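Local atomic coordinates of molybdopterin-guanine dinucleotide biosynthesis protein B (MobB) (Archaeoglobus fulgidus, PDB entry 2F1R), a protein that probably binds GTP and takes part in the biosynthesis of the molybdopterin-guanine dinucleotide form of the molybdenum cofactor. Residues P24-R29 and Y96-T101; D62-S67 and L71-R76; N83-I88 and A107-I112. One frame throughout, in Å; residues are numbered along the deposited sequence.

Interaction 1: residues P24-R29 and Y96-T101; sequences PILRER and YDLVIT
Leu26 meets Leu98 and Ile100 through a single methyl group. Its CD1 lies 4.3 Å from CD2 of Leu98 and 4.2 Å from CD1 of Ile100, so one methyl from the helix bears on two from the strand, which also touch each other (Leu98 CD2 to Ile100 CD1, 3.7 Å). Ile100 reaches this far because its CD1 is anti to CA (chi2 167°) and points away from the strand toward the helix. No polar bond crosses between the segments. The backbones stay well separated, with 9.2 Å between the CA atoms of Leu26 and Leu98, as expected for a helix packed over a sheet face by side chains alone. Helix 149-160 fills in beside this small cluster: its Leu157 packs on Leu26, and its Ile156 and Leu160 on Leu98. Strand 98-102 is itself fixed between strands 33-37 and 4-9 of the parallel sheet. The contact thus seats the C-terminal end of helix 12-28, the helix that follows the probable P-loop, on the central sheet of a P-loop NTPase fold, while Val99 faces helix 85-93 across the sheet.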
loop_
_atom_site.group_PDB
_atom_site.type_symbol
_atom_site.label_atom_id
_atom_site.label_comp_id
_atom_site.label_asym_id
_atom_site.label_seq_id
_atom_site.Cartn_x
_atom_site.Cartn_y
_atom_site.Cartn_z
ATOM N N PRO A 24 16.035 -5.965 12.158
ATOM C CA PRO A 24 17.311 -6.366 11.473
ATOM C C PRO A 24 17.747 -7.827 11.721
ATOM O O PRO A 24 18.224 -8.456 10.797
ATOM C CB PRO A 24 18.355 -5.414 12.032
ATOM C CG PRO A 24 17.561 -4.203 12.526
ATOM C CD PRO A 24 16.196 -4.746 12.969
ATOM N N ILE A 25 17.570 -8.376 12.922
ATOM C CA ILE A 25 17.904 -9.789 13.154
ATOM C C ILE A 25 16.983 -10.743 12.374
ATOM O O ILE A 25 17.452 -11.704 11.747
ATOM C CB ILE A 25 17.860 -10.202 14.666
ATOM C CG1 ILE A 25 18.864 -9.438 15.513
ATOM C CG2 ILE A 25 18.184 -11.691 14.818
ATOM C CD1 ILE A 25 18.353 -8.192 16.090
ATOM N N LEU A 26 15.674 -10.505 12.435
ATOM C CA LEU A 26 14.725 -11.333 11.672
ATOM C C LEU A 26 15.084 -11.322 10.176
ATOM O O LEU A 26 15.145 -12.366 9.553
ATOM C CB LEU A 26 13.270 -10.854 11.874
ATOM C CG LEU A 26 12.826 -10.866 13.324
ATOM C CD1 LEU A 26 11.530 -10.012 13.590
ATOM C CD2 LEU A 26 12.713 -12.317 13.881
ATOM N N ARG A 27 15.324 -10.130 9.630
ATOM C CA ARG A 27 15.682 -9.946 8.215
ATOM C C ARG A 27 17.046 -10.549 7.799
ATOM O O ARG A 27 17.170 -11.097 6.701
ATOM C CB ARG A 27 15.654 -8.477 7.855
ATOM C CG ARG A 27 14.275 -7.763 7.971
ATOM C CD ARG A 27 13.159 -8.286 7.048
ATOM N NE ARG A 27 13.628 -8.662 5.715
ATOM C CZ ARG A 27 14.008 -7.804 4.778
ATOM N NH1 ARG A 27 13.971 -6.502 5.015
ATOM N NH2 ARG A 27 14.411 -8.247 3.605
ATOM N N GLU A 28 18.060 -10.473 8.661
ATOM C CA GLU A 28 19.356 -11.147 8.361
ATOM C C GLU A 28 19.212 -12.638 8.073
ATOM O O GLU A 28 20.005 -13.201 7.320
ATOM C CB GLU A 28 20.423 -10.868 9.421
ATOM C CG GLU A 28 21.172 -9.512 9.200
ATOM C CD GLU A 28 20.392 -8.468 8.321
ATOM O OE1 GLU A 28 19.782 -7.509 8.893
ATOM O OE2 GLU A 28 20.404 -8.618 7.045
ATOM N N ARG A 29 18.154 -13.251 8.614
ATOM C CA ARG A 29 17.817 -14.645 8.273
ATOM C C ARG A 29 17.095 -14.722 6.952
ATOM O O ARG A 29 16.436 -15.719 6.673
ATOM C CB ARG A 29 16.907 -15.284 9.320
ATOM C CG ARG A 29 17.327 -15.075 10.713
ATOM C CD ARG A 29 18.293 -16.127 11.155
ATOM N NE ARG A 29 19.180 -15.567 12.178
ATOM C CZ ARG A 29 19.733 -16.267 13.171
ATOM N NH1 ARG A 29 19.485 -17.570 13.307
ATOM N NH2 ARG A 29 20.530 -15.657 14.044
ATOM N N TYR A 96 4.607 -13.377 2.638
ATOM C CA TYR A 96 5.544 -13.101 3.694
ATOM C C TYR A 96 5.846 -14.337 4.507
ATOM O O TYR A 96 5.027 -15.230 4.635
ATOM C CB TYR A 96 4.981 -12.001 4.589
ATOM C CG TYR A 96 5.100 -10.715 3.861
ATOM C CD1 TYR A 96 6.235 -9.949 3.972
ATOM C CD2 TYR A 96 4.064 -10.268 3.009
ATOM C CE1 TYR A 96 6.347 -8.736 3.284
ATOM C CE2 TYR A 96 4.164 -9.057 2.319
ATOM C CZ TYR A 96 5.306 -8.295 2.446
ATOM O OH TYR A 96 5.404 -7.061 1.744
ATOM N N ASP A 97 7.044 -14.385 5.068
ATOM C CA ASP A 97 7.370 -15.481 5.994
ATOM C C ASP A 97 6.864 -15.271 7.432
ATOM O O ASP A 97 6.695 -16.221 8.177
ATOM C CB ASP A 97 8.893 -15.683 6.002
ATOM C CG ASP A 97 9.400 -16.101 4.631
ATOM O OD1 ASP A 97 8.808 -17.052 4.054
ATOM O OD2 ASP A 97 10.304 -15.434 4.130
ATOM N N LEU A 98 6.642 -14.020 7.799
ATOM C CA LEU A 98 6.161 -13.663 9.100
ATOM C C LEU A 98 5.354 -12.388 8.966
ATOM O O LEU A 98 5.806 -11.435 8.324
ATOM C CB LEU A 98 7.368 -13.416 10.071
ATOM C CG LEU A 98 7.021 -12.848 11.474
ATOM C CD1 LEU A 98 6.273 -13.903 12.264
ATOM C CD2 LEU A 98 8.250 -12.375 12.235
ATOM N N VAL A 99 4.192 -12.359 9.621
ATOM C CA VAL A 99 3.412 -11.135 9.761
ATOM C C VAL A 99 3.390 -10.790 11.238
ATOM O O VAL A 99 2.949 -11.584 12.060
ATOM C CB VAL A 99 1.939 -11.259 9.180
ATOM C CG1 VAL A 99 1.113 -9.988 9.451
ATOM C CG2 VAL A 99 1.982 -11.578 7.672
ATOM N N ILE A 100 3.874 -9.607 11.573
ATOM C CA ILE A 100 3.699 -9.073 12.924
ATOM C C ILE A 100 2.595 -7.992 12.962
ATOM O O ILE A 100 2.544 -7.091 12.129
ATOM C CB ILE A 100 5.002 -8.479 13.472
ATOM C CG1 ILE A 100 6.050 -9.597 13.541
ATOM C CG2 ILE A 100 4.772 -7.825 14.853
ATOM C CD1 ILE A 100 7.422 -9.139 13.753
ATOM N N THR A 101 1.746 -8.100 13.967
ATOM C CA THR A 101 0.682 -7.160 14.286
ATOM C C THR A 101 1.063 -6.288 15.470
ATOM O O THR A 101 1.672 -6.828 16.440
ATOM C CB THR A 101 -0.632 -7.870 14.608
ATOM O OG1 THR A 101 -1.272 -8.275 13.394
ATOM C CG2 THR A 101 -1.555 -6.949 15.393
#

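Interaction 2: residues D62-S67 and L71-R76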
loop_
_atom_site.group_PDB
_atom_site.type_symbol
_atom_site.label_atom_id
_atom_site.label_comp_id
_atom_site.label_asym_id
_atom_site.label_seq_id
_atom_site.Cartn_x
_atom_site.Cartn_y
_atom_site.Cartn_z
ATOM N N ASP A 62 -8.627 4.695 -5.919
ATOM C CA ASP A 62 -7.557 4.090 -5.122
ATOM C C ASP A 62 -6.233 4.403 -5.813
ATOM O O ASP A 62 -6.198 4.632 -7.032
ATOM C CB ASP A 62 -7.801 2.600 -4.991
ATOM C CG ASP A 62 -9.051 2.307 -4.139
ATOM O OD1 ASP A 62 -9.422 3.178 -3.265
ATOM O OD2 ASP A 62 -9.622 1.191 -4.305
ATOM N N VAL A 63 -5.153 4.492 -5.032
ATOM C CA VAL A 63 -3.924 5.068 -5.545
ATOM C C VAL A 63 -2.702 4.135 -5.339
ATOM O O VAL A 63 -2.524 3.579 -4.258
ATOM C CB VAL A 63 -3.671 6.433 -4.856
ATOM C CG1 VAL A 63 -2.315 7.034 -5.276
ATOM C CG2 VAL A 63 -4.808 7.422 -5.235
ATOM N N VAL A 64 -1.913 3.946 -6.395
ATOM C CA VAL A 64 -0.598 3.276 -6.269
ATOM C C VAL A 64 0.488 4.285 -6.567
ATOM O O VAL A 64 0.470 4.914 -7.622
ATOM C CB VAL A 64 -0.429 2.017 -7.184
ATOM C CG1 VAL A 64 0.977 1.460 -7.101
ATOM C CG2 VAL A 64 -1.371 0.912 -6.806
ATOM N N ILE A 65 1.397 4.476 -5.622
ATOM C CA ILE A 65 2.561 5.313 -5.840
ATOM C C ILE A 65 3.733 4.384 -6.045
ATOM O O ILE A 65 4.094 3.618 -5.151
ATOM C CB ILE A 65 2.809 6.278 -4.677
ATOM C CG1 ILE A 65 1.519 7.018 -4.364
ATOM C CG2 ILE A 65 3.831 7.338 -5.070
ATOM C CD1 ILE A 65 1.614 8.021 -3.206
ATOM N N ALA A 66 4.271 4.397 -7.268
ATOM C CA ALA A 66 5.305 3.453 -7.690
ATOM C C ALA A 66 6.623 4.174 -7.822
ATOM O O ALA A 66 6.698 5.326 -8.295
ATOM C CB ALA A 66 4.927 2.783 -9.018
ATOM N N SER A 67 7.668 3.508 -7.377
ATOM C CA SER A 67 9.018 4.034 -7.503
ATOM C C SER A 67 9.827 2.824 -7.754
ATOM O O SER A 67 9.289 1.710 -7.637
ATOM C CB SER A 67 9.442 4.723 -6.223
ATOM O OG SER A 67 10.085 3.839 -5.326
ATOM N N LEU A 71 6.800 0.833 -3.172
ATOM C CA LEU A 71 5.429 0.987 -3.665
ATOM C C LEU A 71 4.451 1.184 -2.510
ATOM O O LEU A 71 4.593 0.509 -1.458
ATOM C CB LEU A 71 5.033 -0.237 -4.496
ATOM C CG LEU A 71 3.783 -0.095 -5.366
ATOM C CD1 LEU A 71 3.984 -0.782 -6.708
ATOM C CD2 LEU A 71 2.566 -0.662 -4.651
ATOM N N ALA A 72 3.528 2.109 -2.645
ATOM C CA ALA A 72 2.506 2.399 -1.637
ATOM C C ALA A 72 1.190 2.216 -2.337
ATOM O O ALA A 72 1.019 2.739 -3.441
ATOM C CB ALA A 72 2.645 3.837 -1.101
ATOM N N PHE A 73 0.316 1.409 -1.749
ATOM C CA PHE A 73 -1.076 1.199 -2.212
ATOM C C PHE A 73 -2.011 1.767 -1.130
ATOM O O PHE A 73 -1.973 1.347 0.037
ATOM C CB PHE A 73 -1.344 -0.304 -2.505
ATOM C CG PHE A 73 -2.728 -0.614 -3.142
ATOM C CD1 PHE A 73 -3.414 0.322 -3.959
ATOM C CD2 PHE A 73 -3.310 -1.888 -2.981
ATOM C CE1 PHE A 73 -4.673 0.007 -4.555
ATOM C CE2 PHE A 73 -4.549 -2.230 -3.596
ATOM C CZ PHE A 73 -5.234 -1.256 -4.379
ATOM N N ILE A 74 -2.812 2.746 -1.519
ATOM C CA ILE A 74 -3.752 3.403 -0.636
ATOM C C ILE A 74 -5.154 3.159 -1.189
ATOM O O ILE A 74 -5.413 3.460 -2.346
ATOM C CB ILE A 74 -3.459 4.896 -0.568
ATOM C CG1 ILE A 74 -1.936 5.107 -0.341
ATOM C CG2 ILE A 74 -4.351 5.565 0.529
ATOM C CD1 ILE A 74 -1.411 6.537 -0.558
ATOM N N ARG A 75 -6.025 2.562 -0.381
ATOM C CA ARG A 75 -7.333 2.178 -0.861
ATOM C C ARG A 75 -8.490 2.210 0.146
ATOM O O ARG A 75 -8.319 1.878 1.306
ATOM C CB ARG A 75 -7.256 0.806 -1.521
ATOM C CG ARG A 75 -6.891 -0.280 -0.598
ATOM C CD ARG A 75 -7.246 -1.566 -1.267
ATOM N NE ARG A 75 -8.573 -2.015 -0.976
ATOM C CZ ARG A 75 -9.248 -2.858 -1.743
ATOM N NH1 ARG A 75 -8.716 -3.290 -2.881
ATOM N NH2 ARG A 75 -10.487 -3.237 -1.390
ATOM N N ARG A 76 -9.668 2.597 -0.321
ATOM C CA ARG A 76 -10.873 2.605 0.522
ATOM C C ARG A 76 -11.305 1.184 0.941
ATOM O O ARG A 76 -11.304 0.204 0.141
ATOM C CB ARG A 76 -12.002 3.442 -0.125
ATOM C CG ARG A 76 -12.560 2.886 -1.467
ATOM C CD ARG A 76 -13.023 3.982 -2.491
ATOM N NE ARG A 76 -11.859 4.741 -2.962
ATOM C CZ ARG A 76 -11.679 6.055 -2.791
ATOM N NH1 ARG A 76 -12.600 6.791 -2.212
ATOM N NH2 ARG A 76 -10.550 6.628 -3.173
HETATM O O HOH W 1 -11.454 0.030 -2.500
#
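Strands 62-66 and 71-76 run antiparallel as a hairpin, their axes 4.7 Å apart and their directions 173° from each other, with Val63-Ile74 and Ile65-Ala72 as hydrogen-bonded pairs and Val64-Phe73 and Ala66-Leu71 as non-hydrogen-bonded ones. On the face carrying Val64, the two valine methyls divide the work: CG1 lies 3.6 Å from CD2 of Leu71, and CG2 lies 3.6 Å from CD1 of the Phe73 ring, which it approaches obliquely. The same ring turns its edge to the backbone, CD1 coming 3.4 Å from Val63 O almost in the ring plane. Ile65, Ala72 and Ile74 pack together on the other face. The polar chemistry gathers at the end of the hairpin away from its turn. Arg76 has CG between its backbone N and carbonyl carbon (chi1 65°), and further bends along the chain bring the guanidinium back beside Asp62, with its NE edge toward the carboxylate. OD1 of Asp62 then accepts from Arg76 N at 3.0 Å and from Arg76 NE at 2.9 Å, the donors coming from opposite faces of the carboxylate; the NE bond is a salt bridge. Tyr57 holds the guanidinium too, through its O and a cation-pi contact. OD2 takes a water, which also donates to Arg76 O, and the hydroxyl of Tyr96 of the second subunit. With an alanine here, Arg76 NE would probably be left without its anionic mate, and Tyr96 without its carboxylate partner. Hairpin residues also pair in parallel with the second subunit, and this buried carboxylate joins the two strands through OD1 and that subunit through OD2.

Interaction 3: residues N83-I88 and A107-I112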
loop_
_atom_site.group_PDB
_atom_site.type_symbol
_atom_site.label_atom_id
_atom_site.label_comp_id
_atom_site.label_asym_id
_atom_site.label_seq_id
_atom_site.Cartn_x
_atom_site.Cartn_y
_atom_site.Cartn_z
ATOM N N ASN A 83 -10.681 -3.859 9.701
ATOM C CA ASN A 83 -10.563 -4.475 11.022
ATOM C C ASN A 83 -10.243 -5.985 10.937
ATOM O O ASN A 83 -10.022 -6.638 11.948
ATOM C CB ASN A 83 -11.877 -4.311 11.792
ATOM C CG ASN A 83 -12.037 -2.951 12.391
ATOM O OD1 ASN A 83 -13.119 -2.361 12.311
ATOM N ND2 ASN A 83 -10.986 -2.439 13.024
ATOM N N ASP A 84 -10.196 -6.517 9.722
ATOM C CA ASP A 84 -10.177 -7.939 9.520
ATOM C C ASP A 84 -8.789 -8.385 9.069
ATOM O O ASP A 84 -8.425 -8.241 7.889
ATOM C CB ASP A 84 -11.234 -8.319 8.492
ATOM C CG ASP A 84 -11.452 -9.815 8.403
ATOM O OD1 ASP A 84 -10.498 -10.548 8.661
ATOM O OD2 ASP A 84 -12.557 -10.250 8.026
ATOM N N LEU A 85 -8.012 -8.915 10.014
ATOM C CA LEU A 85 -6.659 -9.344 9.738
ATOM C C LEU A 85 -6.530 -10.422 8.652
ATOM O O LEU A 85 -5.548 -10.447 7.920
ATOM C CB LEU A 85 -5.982 -9.835 11.026
ATOM C CG LEU A 85 -5.341 -8.821 11.950
ATOM C CD1 LEU A 85 -4.765 -9.510 13.222
ATOM C CD2 LEU A 85 -4.245 -8.000 11.208
ATOM N N ASP A 86 -7.491 -11.327 8.566
ATOM C CA ASP A 86 -7.444 -12.389 7.576
ATOM C C ASP A 86 -7.707 -11.886 6.176
ATOM O O ASP A 86 -7.110 -12.414 5.217
ATOM C CB ASP A 86 -8.472 -13.469 7.879
ATOM C CG ASP A 86 -8.284 -14.114 9.268
ATOM O OD1 ASP A 86 -7.126 -14.392 9.690
ATOM O OD2 ASP A 86 -9.340 -14.341 9.910
ATOM N N TRP A 87 -8.623 -10.920 6.058
ATOM C CA TRP A 87 -8.898 -10.222 4.806
ATOM C C TRP A 87 -7.640 -9.468 4.395
ATOM O O TRP A 87 -7.291 -9.475 3.239
ATOM C CB TRP A 87 -10.077 -9.234 4.974
ATOM C CG TRP A 87 -10.560 -8.587 3.719
ATOM C CD1 TRP A 87 -11.506 -9.079 2.876
ATOM C CD2 TRP A 87 -10.124 -7.335 3.135
ATOM N NE1 TRP A 87 -11.703 -8.218 1.824
ATOM C CE2 TRP A 87 -10.874 -7.139 1.955
ATOM C CE3 TRP A 87 -9.184 -6.358 3.500
ATOM C CZ2 TRP A 87 -10.706 -6.018 1.124
ATOM C CZ3 TRP A 87 -9.016 -5.240 2.660
ATOM C CH2 TRP A 87 -9.769 -5.090 1.499
ATOM N N ILE A 88 -6.948 -8.837 5.343
ATOM C CA ILE A 88 -5.714 -8.122 5.020
ATOM C C ILE A 88 -4.618 -9.096 4.567
ATOM O O ILE A 88 -4.004 -8.867 3.541
ATOM C CB ILE A 88 -5.222 -7.210 6.161
ATOM C CG1 ILE A 88 -6.240 -6.123 6.502
ATOM C CG2 ILE A 88 -3.921 -6.486 5.785
ATOM C CD1 ILE A 88 -5.992 -5.444 7.910
ATOM N N ALA A 107 -8.157 -9.748 18.129
ATOM C CA ALA A 107 -8.286 -10.674 17.017
ATOM C C ALA A 107 -7.923 -12.104 17.353
ATOM O O ALA A 107 -8.177 -12.997 16.521
ATOM C CB ALA A 107 -7.501 -10.184 15.791
ATOM N N GLY A 108 -7.340 -12.332 18.556
ATOM C CA GLY A 108 -7.076 -13.687 19.048
ATOM C C GLY A 108 -5.901 -14.448 18.449
ATOM O O GLY A 108 -5.757 -15.638 18.704
ATOM N N LYS A 109 -5.044 -13.783 17.661
ATOM C CA LYS A 109 -3.810 -14.423 17.185
ATOM C C LYS A 109 -2.872 -14.730 18.342
ATOM O O LYS A 109 -2.884 -14.003 19.342
ATOM C CB LYS A 109 -3.057 -13.547 16.165
ATOM C CG LYS A 109 -3.824 -13.101 14.962
ATOM C CD LYS A 109 -4.410 -14.288 14.117
ATOM C CE LYS A 109 -5.018 -13.741 12.832
ATOM N NZ LYS A 109 -5.879 -14.759 12.203
ATOM N N ASP A 110 -2.046 -15.783 18.222
ATOM C CA ASP A 110 -0.950 -15.999 19.182
ATOM C C ASP A 110 -0.235 -14.665 19.432
ATOM O O ASP A 110 -0.110 -13.905 18.489
ATOM C CB ASP A 110 0.072 -16.965 18.591
ATOM C CG ASP A 110 -0.501 -18.384 18.428
ATOM O OD1 ASP A 110 -1.681 -18.597 18.813
ATOM O OD2 ASP A 110 0.235 -19.239 17.891
ATOM N N ARG A 111 0.269 -14.402 20.646
ATOM C CA ARG A 111 0.832 -13.085 20.978
ATOM C C ARG A 111 2.018 -13.145 21.904
ATOM O O ARG A 111 2.098 -14.005 22.797
ATOM C CB ARG A 111 -0.236 -12.150 21.615
ATOM C CG ARG A 111 -0.766 -12.516 23.055
ATOM C CD ARG A 111 -2.064 -13.398 23.020
ATOM N NE ARG A 111 -2.913 -13.024 21.874
ATOM C CZ ARG A 111 -3.820 -12.066 21.899
ATOM N NH1 ARG A 111 -4.071 -11.405 23.018
ATOM N NH2 ARG A 111 -4.520 -11.816 20.819
ATOM N N ILE A 112 2.902 -12.173 21.709
ATOM C CA ILE A 112 3.865 -11.800 22.719
ATOM C C ILE A 112 3.340 -10.588 23.437
ATOM O O ILE A 112 2.941 -9.611 22.783
ATOM C CB ILE A 112 5.264 -11.588 22.096
ATOM C CG1 ILE A 112 5.750 -12.920 21.463
ATOM C CG2 ILE A 112 6.255 -11.044 23.149
ATOM C CD1 ILE A 112 7.171 -12.832 20.858
#
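Lys109 leaves its backbone with CG anti to the carbonyl carbon (chi1 -55°), bends once at chi2 (-58°) and then runs extended, which delivers its ammonium group to Asp86 near the start of helix 85-93. NZ donates to Asp86 OD1 at 2.8 Å in a salt bridge, meeting the oxygen on the syn side, 17° out of the carboxylate plane. Nearer the backbone of Lys109 the contact is apolar. The Leu85 and Lys109 side chains lie alongside each other, running opposite ways, and Leu85 CD1 comes 4.1 Å from Lys109 CG and 3.8 Å from the methyl CB of Ala107. Asp84 is the N-cap of the helix, its OD1 accepting from Trp87 N at 3.2 Å and, weakly, from Asp86 N. Arg111 sets both NE and NH2 on Lys109 O, at 2.7 Å and 3.1 Å, both bonds lying in the guanidinium plane; its NH1 and NH2 also reach Phe124 O and Ser105 O. The lysine chain lies against Ile4 and Ser6 of strand 4-9. The aliphatic part of Lys109 therefore joins the buried leucine, while its charge emerges beside an exposed aspartate, so the ion pair ties the loop before strand 111-114 to the first helical turn.

Interactions 1 and 3 both reach the central parallel sheet. Interaction 1 is a small, fully apolar core contact, whereas interaction 3 is partly buried and adds an ion pair where its loop and helix end come to the surface. They meet where Thr101 OG1 packs 3.7 Å from Leu85 CD2. Interaction 2 stands apart, about 23 Å from either in centre-to-centre distance, and is the one held by backbone hydrogen bonds. It is buried in the dimer rather than in the core of its own subunit. Arg75 packs on Trp87 of segment 83-88 in the same chain, while Asp62 bonds to Tyr96 of the second subunit, whose counterpart in this chain belongs to segment 96-101 of interaction 1.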